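Local coordinates for paraflagellar rod component (Trypanosoma brucei, PDB 2Q0X), which is of unknown function but adopts the alpha/beta hydrolase fold and is probably a component of the paraflagellar rod, at residues 33-38 with 67-72; 142-147 with 203-208; 229-234 with 262-267. One frame throughout, in Å; residues are numbered along the deposited sequence.

Contact 1: 33-38 with 67-72; sequences MNMDAR and DWAFVQ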
loop_
_atom_site.group_PDB
_atom_site.type_symbol
_atom_site.label_atom_id
_atom_site.label_comp_id
_atom_site.label_asym_id
_atom_site.label_seq_id
_atom_site.Cartn_x
_atom_site.Cartn_y
_atom_site.Cartn_z
ATOM N N MET A 33 1.541 16.388 6.274
ATOM C CA MET A 33 0.776 17.613 6.004
ATOM C C MET A 33 1.042 18.628 7.101
ATOM O O MET A 33 1.066 18.268 8.285
ATOM C CB MET A 33 -0.725 17.331 5.950
ATOM C CG MET A 33 -1.100 16.363 4.879
ATOM S SD MET A 33 -2.770 15.774 5.053
ATOM C CE MET A 33 -3.652 17.214 4.549
ATOM N N ASN A 34 1.263 19.877 6.702
ATOM C CA ASN A 34 1.321 21.004 7.639
ATOM C C ASN A 34 2.450 20.892 8.646
ATOM O O ASN A 34 2.251 21.007 9.849
ATOM C CB ASN A 34 -0.035 21.163 8.348
ATOM C CG ASN A 34 -1.188 21.281 7.345
ATOM O OD1 ASN A 34 -1.093 22.051 6.388
ATOM N ND2 ASN A 34 -2.249 20.490 7.538
ATOM N N MET A 35 3.650 20.688 8.108
ATOM C CA MET A 35 4.847 20.498 8.906
ATOM C C MET A 35 5.445 21.816 9.385
ATOM O O MET A 35 6.526 21.820 9.945
ATOM C CB MET A 35 5.891 19.717 8.095
ATOM C CG MET A 35 5.432 18.326 7.684
ATOM S SD MET A 35 5.154 17.247 9.106
ATOM C CE MET A 35 6.859 16.818 9.547
ATOM N N ASP A 36 4.754 22.929 9.150
ATOM C CA ASP A 36 5.065 24.197 9.828
ATOM C C ASP A 36 4.956 24.066 11.353
ATOM O O ASP A 36 5.670 24.749 12.087
ATOM C CB ASP A 36 4.180 25.354 9.309
ATOM C CG ASP A 36 2.756 24.900 8.913
ATOM O OD1 ASP A 36 1.793 25.250 9.642
ATOM O OD2 ASP A 36 2.608 24.198 7.879
ATOM N N ALA A 37 4.087 23.179 11.833
ATOM C CA ALA A 37 3.969 22.950 13.269
ATOM C C ALA A 37 5.251 22.259 13.784
ATOM O O ALA A 37 6.100 21.825 12.982
ATOM C CB ALA A 37 2.743 22.122 13.573
ATOM N N ARG A 38 5.414 22.185 15.099
ATOM C CA ARG A 38 6.641 21.619 15.659
ATOM C C ARG A 38 6.375 20.310 16.390
ATOM O O ARG A 38 7.151 19.914 17.251
ATOM C CB ARG A 38 7.314 22.632 16.588
ATOM N N ASP A 67 -0.937 23.916 14.589
ATOM C CA ASP A 67 -0.863 23.409 15.958
ATOM C C ASP A 67 -0.198 22.027 15.972
ATOM O O ASP A 67 0.810 21.832 16.651
ATOM C CB ASP A 67 -2.270 23.373 16.570
ATOM C CG ASP A 67 -2.257 23.118 18.052
ATOM O OD1 ASP A 67 -1.271 23.496 18.713
ATOM O OD2 ASP A 67 -3.232 22.534 18.569
ATOM N N TRP A 68 -0.759 21.086 15.207
ATOM C CA TRP A 68 -0.131 19.791 14.954
ATOM C C TRP A 68 -0.037 19.505 13.448
ATOM O O TRP A 68 -0.984 19.750 12.696
ATOM C CB TRP A 68 -0.935 18.654 15.613
ATOM C CG TRP A 68 -0.986 18.655 17.137
ATOM C CD1 TRP A 68 -1.826 19.378 17.931
ATOM C CD2 TRP A 68 -0.205 17.844 18.028
ATOM N NE1 TRP A 68 -1.601 19.089 19.246
ATOM C CE2 TRP A 68 -0.615 18.144 19.338
ATOM C CE3 TRP A 68 0.798 16.892 17.844
ATOM C CZ2 TRP A 68 -0.054 17.525 20.464
ATOM C CZ3 TRP A 68 1.365 16.293 18.962
ATOM C CH2 TRP A 68 0.932 16.614 20.254
ATOM N N ALA A 69 1.096 18.965 13.013
ATOM C CA ALA A 69 1.193 18.377 11.694
ATOM C C ALA A 69 0.400 17.068 11.714
ATOM O O ALA A 69 0.064 16.571 12.778
ATOM C CB ALA A 69 2.649 18.133 11.300
ATOM N N PHE A 70 0.063 16.556 10.536
ATOM C CA PHE A 70 -0.647 15.293 10.390
ATOM C C PHE A 70 0.180 14.412 9.455
ATOM O O PHE A 70 0.434 14.787 8.317
ATOM C CB PHE A 70 -2.077 15.498 9.847
ATOM C CG PHE A 70 -2.952 14.266 9.968
ATOM C CD1 PHE A 70 -3.358 13.558 8.836
ATOM C CD2 PHE A 70 -3.341 13.795 11.214
ATOM C CE1 PHE A 70 -4.144 12.422 8.933
ATOM C CE2 PHE A 70 -4.116 12.648 11.319
ATOM C CZ PHE A 70 -4.512 11.952 10.160
ATOM N N VAL A 71 0.646 13.274 9.979
ATOM C CA VAL A 71 1.504 12.364 9.242
ATOM C C VAL A 71 0.842 10.997 9.183
ATOM O O VAL A 71 0.287 10.544 10.179
ATOM C CB VAL A 71 2.888 12.201 9.903
ATOM C CG1 VAL A 71 3.759 11.212 9.108
ATOM C CG2 VAL A 71 3.603 13.569 10.042
ATOM N N GLN A 72 0.936 10.366 8.002
ATOM C CA GLN A 72 0.344 9.062 7.704
ATOM C C GLN A 72 1.374 8.136 7.111
ATOM O O GLN A 72 2.128 8.532 6.237
ATOM C CB GLN A 72 -0.770 9.233 6.689
ATOM C CG GLN A 72 -1.930 10.014 7.204
ATOM C CD GLN A 72 -2.952 10.294 6.118
ATOM O OE1 GLN A 72 -3.758 9.426 5.770
ATOM N NE2 GLN A 72 -2.902 11.502 5.558
HETATM O O HOH W 1 -2.445 19.390 10.383
#
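Met33 N donates to Phe70 O at 2.8 Å, and Phe70 N donates back to Met33 O at 3.0 Å. The two bonds make Met33 and Phe70 an antiparallel hydrogen-bonded pair. Asn34 then takes a left-handed backbone conformation (phi 62°, psi 53°), and the chain leaves the strand. A water carries the link one step further: it accepts from Asn34 ND2 at 3.1 Å and donates to Trp68 O. The Ala69 methyl is tightly packed. Ala69 CB lies 3.2 Å from Asn34 O and also meets Met33 O. Met35 SD reaches Ala69 CB at 3.4 Å. The Met35 side chain starts out away from 67-72, but chi2 (-64°) turns SD back onto Ala69 CB. SD also touches Val71 CG2, and the Met35 chain runs roughly perpendicular to the valine. Ala37 CB rests on the backbone at Asp67 O and Ala69 N. Met33 SD sits at the edge of the Phe70 ring. Met33 and Phe70 face helix 57-64, where the Phe57 ring meets Phe70 edge-to-face. Strand 69-73 lies between the antiparallel strand 26-33 and the parallel strand 40-44, to which Ala69 and Val71 are hydrogen-bonded.

Contact 2: 142-147 with 203-208; sequences GVVCDP and AVWNPC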
loop_
_atom_site.group_PDB
_atom_site.type_symbol
_atom_site.label_atom_id
_atom_site.label_comp_id
_atom_site.label_asym_id
_atom_site.label_seq_id
_atom_site.Cartn_x
_atom_site.Cartn_y
_atom_site.Cartn_z
ATOM N N GLY A 142 -11.309 1.867 18.027
ATOM C CA GLY A 142 -11.734 0.522 17.726
ATOM C C GLY A 142 -13.231 0.330 17.706
ATOM O O GLY A 142 -13.986 1.021 18.407
ATOM N N VAL A 143 -13.650 -0.621 16.880
ATOM C CA VAL A 143 -15.012 -1.130 16.875
ATOM C C VAL A 143 -15.035 -2.361 17.749
ATOM O O VAL A 143 -14.210 -3.249 17.603
ATOM C CB VAL A 143 -15.468 -1.525 15.472
ATOM C CG1 VAL A 143 -16.927 -2.071 15.516
ATOM C CG2 VAL A 143 -15.299 -0.331 14.496
ATOM N N VAL A 144 -15.992 -2.418 18.656
ATOM C CA VAL A 144 -16.089 -3.535 19.594
ATOM C C VAL A 144 -17.406 -4.286 19.376
ATOM O O VAL A 144 -18.370 -3.716 18.876
ATOM C CB VAL A 144 -15.996 -3.044 21.052
ATOM C CG1 VAL A 144 -14.644 -2.442 21.300
ATOM C CG2 VAL A 144 -17.110 -2.018 21.362
ATOM N N CYS A 145 -17.413 -5.561 19.755
ATOM C CA CYS A 145 -18.617 -6.387 19.753
ATOM C C CYS A 145 -18.809 -7.069 21.124
ATOM O O CYS A 145 -17.977 -6.946 22.015
ATOM C CB CYS A 145 -18.511 -7.430 18.647
ATOM S SG CYS A 145 -17.171 -8.607 18.878
ATOM N N ASP A 146 -19.912 -7.788 21.282
ATOM C CA ASP A 146 -20.147 -8.592 22.477
ATOM C C ASP A 146 -19.027 -9.630 22.627
ATOM O O ASP A 146 -18.773 -10.371 21.702
ATOM C CB ASP A 146 -21.515 -9.286 22.389
ATOM C CG ASP A 146 -21.966 -9.899 23.715
ATOM O OD1 ASP A 146 -21.127 -10.339 24.532
ATOM O OD2 ASP A 146 -23.188 -9.944 23.943
ATOM N N PRO A 147 -18.348 -9.669 23.795
ATOM C CA PRO A 147 -17.294 -10.665 24.046
ATOM C C PRO A 147 -17.738 -12.122 23.901
ATOM O O PRO A 147 -16.901 -12.989 23.630
ATOM C CB PRO A 147 -16.883 -10.386 25.493
ATOM C CG PRO A 147 -17.265 -8.989 25.740
ATOM C CD PRO A 147 -18.499 -8.742 24.937
ATOM N N ALA A 203 -7.417 -5.753 23.601
ATOM C CA ALA A 203 -6.652 -4.868 24.488
ATOM C C ALA A 203 -7.491 -4.273 25.631
ATOM O O ALA A 203 -6.980 -4.083 26.723
ATOM C CB ALA A 203 -6.002 -3.769 23.691
ATOM N N VAL A 204 -8.772 -3.978 25.372
ATOM C CA VAL A 204 -9.589 -3.242 26.339
ATOM C C VAL A 204 -10.952 -3.894 26.633
ATOM O O VAL A 204 -11.278 -4.155 27.783
ATOM C CB VAL A 204 -9.793 -1.776 25.865
ATOM C CG1 VAL A 204 -10.831 -1.050 26.707
ATOM C CG2 VAL A 204 -8.474 -1.014 25.888
ATOM N N TRP A 205 -11.730 -4.169 25.602
ATOM C CA TRP A 205 -13.128 -4.533 25.779
ATOM C C TRP A 205 -13.285 -5.863 26.499
ATOM O O TRP A 205 -13.901 -5.935 27.576
ATOM C CB TRP A 205 -13.845 -4.582 24.426
ATOM C CG TRP A 205 -15.324 -4.427 24.540
ATOM C CD1 TRP A 205 -16.255 -5.380 24.330
ATOM C CD2 TRP A 205 -16.031 -3.235 24.909
ATOM N NE1 TRP A 205 -17.512 -4.865 24.540
ATOM C CE2 TRP A 205 -17.402 -3.547 24.899
ATOM C CE3 TRP A 205 -15.635 -1.932 25.240
ATOM C CZ2 TRP A 205 -18.390 -2.603 25.208
ATOM C CZ3 TRP A 205 -16.611 -0.988 25.545
ATOM C CH2 TRP A 205 -17.976 -1.328 25.523
ATOM N N ASN A 206 -12.727 -6.909 25.896
ATOM C CA ASN A 206 -12.761 -8.245 26.495
ATOM C C ASN A 206 -12.233 -8.305 27.929
ATOM O O ASN A 206 -12.963 -8.719 28.825
ATOM C CB ASN A 206 -12.044 -9.256 25.575
ATOM C CG ASN A 206 -12.861 -9.598 24.337
ATOM O OD1 ASN A 206 -14.028 -9.199 24.207
ATOM N ND2 ASN A 206 -12.263 -10.362 23.427
ATOM N N PRO A 207 -10.976 -7.886 28.167
ATOM C CA PRO A 207 -10.485 -7.955 29.553
ATOM C C PRO A 207 -11.244 -7.097 30.563
ATOM O O PRO A 207 -11.350 -7.486 31.717
ATOM C CB PRO A 207 -9.023 -7.508 29.437
ATOM C CG PRO A 207 -8.925 -6.814 28.101
ATOM C CD PRO A 207 -9.946 -7.396 27.235
ATOM N N CYS A 208 -11.773 -5.946 30.143
ATOM C CA CYS A 208 -12.526 -5.094 31.064
ATOM C C CYS A 208 -13.862 -5.728 31.437
ATOM O O CYS A 208 -14.207 -5.784 32.596
ATOM C CB CYS A 208 -12.782 -3.704 30.481
ATOM S SG CYS A 208 -11.433 -2.538 30.635
#
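Val144 lies across one face of the Trp205 indole, and the valine stands crosswise to the ring system. Val144 CB stands 3.8 Å from the centroid of the five-membered ring, 11° off the normal, which is a CH-pi contact. CG2 sits over the centre of the whole indole and touches CE2 and CD2. CG1 meets CG and CB of Trp205, so all three side-chain carbons of Val144 take part. Trp205 CG is anti to the backbone N (chi1 -158°), which sets the root of the ring beside Val144 CB and CG1. Cys145 O and Pro147 approach the ring obliquely. Cys145 O is 3.3 Å from Trp205 CD1 and equally near NE1, but the angle there is too poor for a bond. NE1 is instead hydrogen-bonded to Tyr237 OH. Pro147 CG touches Trp205 CD1 at 4.0 Å.

Pro147 and Asn206 pass alongside, running opposite ways. Asn206 OD1 lies 3.3 Å from Pro147 CB and accepts from Gln201 NE2. Gln201 OE1 in turn accepts from Cys145 N, so this amide ties the loop to the helix. The helix has a wide pi-type turn at 203-205 and a kink where Pro207 has no N-H to give. Val247 of helix 241-254 also touches Trp205. Segment 142-147 holds the C-terminal end of strand 135-143, the sixth in the 1-2-4-3-5-6-7-8 order of the alpha/beta hydrolase fold, and the loop after it. Lid insertions commonly follow this strand. Here an excursion of helices and loops, without strands, does so, and helix 200-209 packs back against its start.

Contact 3: 229-234 with 262-267; sequences LMLAHN and VSYFND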
loop_
_atom_site.group_PDB
_atom_site.type_symbol
_atom_site.label_atom_id
_atom_site.label_comp_id
_atom_site.label_asym_id
_atom_site.label_seq_id
_atom_site.Cartn_x
_atom_site.Cartn_y
_atom_site.Cartn_z
ATOM N N LEU A 229 -9.402 6.855 24.144
ATOM C CA LEU A 229 -10.006 5.674 23.536
ATOM C C LEU A 229 -11.292 6.078 22.822
ATOM O O LEU A 229 -12.192 6.676 23.424
ATOM C CB LEU A 229 -10.326 4.615 24.610
ATOM C CG LEU A 229 -9.122 3.900 25.233
ATOM C CD1 LEU A 229 -9.640 2.811 26.131
ATOM C CD2 LEU A 229 -8.188 3.321 24.154
ATOM N N MET A 230 -11.356 5.751 21.533
ATOM C CA MET A 230 -12.507 6.056 20.699
ATOM C C MET A 230 -13.177 4.753 20.338
ATOM O O MET A 230 -12.650 3.973 19.575
ATOM C CB MET A 230 -12.077 6.803 19.443
ATOM C CG MET A 230 -11.301 8.080 19.727
ATOM S SD MET A 230 -10.669 8.816 18.213
ATOM C CE MET A 230 -12.185 9.503 17.531
ATOM N N LEU A 231 -14.349 4.532 20.918
ATOM C CA LEU A 231 -15.071 3.280 20.775
ATOM C C LEU A 231 -16.334 3.455 19.910
ATOM O O LEU A 231 -17.064 4.436 20.053
ATOM C CB LEU A 231 -15.430 2.736 22.159
ATOM C CG LEU A 231 -14.228 2.495 23.071
ATOM C CD1 LEU A 231 -14.636 2.133 24.473
ATOM C CD2 LEU A 231 -13.328 1.407 22.443
ATOM N N ALA A 232 -16.528 2.498 19.005
ATOM C CA ALA A 232 -17.710 2.390 18.175
ATOM C C ALA A 232 -18.189 0.939 18.189
ATOM O O ALA A 232 -17.447 0.044 18.562
ATOM C CB ALA A 232 -17.390 2.817 16.752
ATOM N N HIS A 233 -19.436 0.721 17.782
ATOM C CA HIS A 233 -19.986 -0.631 17.631
ATOM C C HIS A 233 -21.148 -0.596 16.660
ATOM O O HIS A 233 -21.763 0.451 16.493
ATOM C CB HIS A 233 -20.448 -1.162 18.991
ATOM C CG HIS A 233 -21.490 -0.311 19.657
ATOM N ND1 HIS A 233 -22.846 -0.461 19.418
ATOM C CD2 HIS A 233 -21.379 0.685 20.572
ATOM C CE1 HIS A 233 -23.520 0.414 20.144
ATOM N NE2 HIS A 233 -22.656 1.116 20.860
ATOM N N ASN A 234 -21.441 -1.728 16.014
ATOM C CA ASN A 234 -22.651 -1.863 15.194
ATOM C C ASN A 234 -23.891 -1.615 16.051
ATOM O O ASN A 234 -23.909 -1.949 17.235
ATOM C CB ASN A 234 -22.739 -3.251 14.539
ATOM C CG ASN A 234 -23.988 -3.419 13.669
ATOM O OD1 ASN A 234 -24.943 -4.081 14.063
ATOM N ND2 ASN A 234 -23.985 -2.806 12.487
ATOM N N VAL A 262 -12.468 8.061 27.664
ATOM C CA VAL A 262 -13.122 6.991 26.923
ATOM C C VAL A 262 -14.392 7.565 26.315
ATOM O O VAL A 262 -15.305 7.957 27.036
ATOM C CB VAL A 262 -13.449 5.768 27.809
ATOM C CG1 VAL A 262 -14.113 4.681 26.979
ATOM C CG2 VAL A 262 -12.165 5.235 28.501
ATOM N N SER A 263 -14.421 7.649 24.981
ATOM C CA SER A 263 -15.565 8.244 24.274
ATOM C C SER A 263 -16.151 7.247 23.282
ATOM O O SER A 263 -15.424 6.429 22.676
ATOM C CB SER A 263 -15.161 9.517 23.520
ATOM O OG SER A 263 -14.781 10.559 24.402
ATOM N N TYR A 264 -17.467 7.338 23.136
ATOM C CA TYR A 264 -18.234 6.524 22.219
ATOM C C TYR A 264 -18.675 7.356 20.996
ATOM O O TYR A 264 -19.026 8.532 21.123
ATOM C CB TYR A 264 -19.433 5.923 22.961
ATOM C CG TYR A 264 -18.992 4.861 23.949
ATOM C CD1 TYR A 264 -18.637 5.191 25.257
ATOM C CD2 TYR A 264 -18.880 3.535 23.556
ATOM C CE1 TYR A 264 -18.203 4.203 26.161
ATOM C CE2 TYR A 264 -18.454 2.547 24.442
ATOM C CZ TYR A 264 -18.129 2.884 25.742
ATOM O OH TYR A 264 -17.697 1.899 26.591
ATOM N N PHE A 265 -18.603 6.736 19.817
ATOM C CA PHE A 265 -18.881 7.414 18.552
ATOM C C PHE A 265 -19.973 6.703 17.772
ATOM O O PHE A 265 -20.043 5.468 17.762
ATOM C CB PHE A 265 -17.589 7.554 17.743
ATOM C CG PHE A 265 -16.560 8.370 18.463
ATOM C CD1 PHE A 265 -15.804 7.808 19.488
ATOM C CD2 PHE A 265 -16.413 9.723 18.193
ATOM C CE1 PHE A 265 -14.901 8.572 20.197
ATOM C CE2 PHE A 265 -15.510 10.486 18.902
ATOM C CZ PHE A 265 -14.748 9.903 19.904
ATOM N N ASN A 266 -20.818 7.492 17.109
ATOM C CA ASN A 266 -21.942 6.963 16.345
ATOM C C ASN A 266 -21.512 6.574 14.923
ATOM O O ASN A 266 -22.215 6.844 13.963
ATOM C CB ASN A 266 -23.098 7.986 16.320
ATOM C CG ASN A 266 -23.576 8.355 17.719
ATOM O OD1 ASN A 266 -24.036 7.503 18.474
ATOM N ND2 ASN A 266 -23.442 9.627 18.078
ATOM N N ASP A 267 -20.355 5.927 14.810
ATOM C CA ASP A 267 -19.869 5.377 13.552
ATOM C C ASP A 267 -20.850 4.343 13.036
ATOM O O ASP A 267 -21.401 3.582 13.808
ATOM C CB ASP A 267 -18.515 4.683 13.768
ATOM C CG ASP A 267 -17.409 5.647 14.165
ATOM O OD1 ASP A 267 -17.603 6.871 14.083
ATOM O OD2 ASP A 267 -16.340 5.174 14.563
#
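Strands 229-232 and 262-264 run parallel, their axes 4.8 Å apart at closest approach and crossing at -28°. Leu229 O accepts from Ser263 N, Ser263 O from Leu231 N, and Leu231 O from Phe265 N. Ser263 N to Leu229 O is 2.9 Å and almost straight at 179°.

Met230 meets the Phe265 ring on one side of the sheet. Its CE lies over the ring face, 3.5 Å above the plane and offset toward the rim, while Met230 CB touches Phe265 CE1 at 3.4 Å. SD stands obliquely to the ring in a Met-aromatic contact. Leu231 O lies at the ring's edge, in its plane. Helix 280-299 covers this side, and its His283 meets Phe265 edge-to-face. Leu229, Leu231, Val262 and Tyr264 share the other side. There Leu231 CD1 touches Val262 CG1 at 3.6 Å and Tyr264 OH at 3.7 Å. The Leu231 and Tyr264 side chains run alongside each other in the same direction. Beyond the strands, Asp267 OD2 touches Ala232 CB at 3.4 Å. That carboxylate is hydrogen-bonded to His141, His283 and Ala279 N. The two strands and helix 241-254 form a beta-alpha-beta unit, the last pair of parallel strands in this alpha/beta hydrolase sheet.

All three contacts reach the same eight-stranded sheet. Contact 1 joins its antiparallel part to the parallel part. Contact 3 closes the far edge, where 260-264 is the outermost strand of the chain. Their centres are about 25 Å apart. Contacts 1 and 2 lie on opposite sides of the chain's centre, with centres about 31 Å apart, and neither pair touches. Contacts 2 and 3 do touch, with centres about 11 Å apart. Strands 135-143 and 227-232 are neighbours there, and Val144 N lies 2.9 Å from Ala232 O, probably hydrogen-bonded. Trp205 CZ3 packs on Tyr264 OH at 3.3 Å. Helix 200-209, one side of contact 2, thus also touches contact 3.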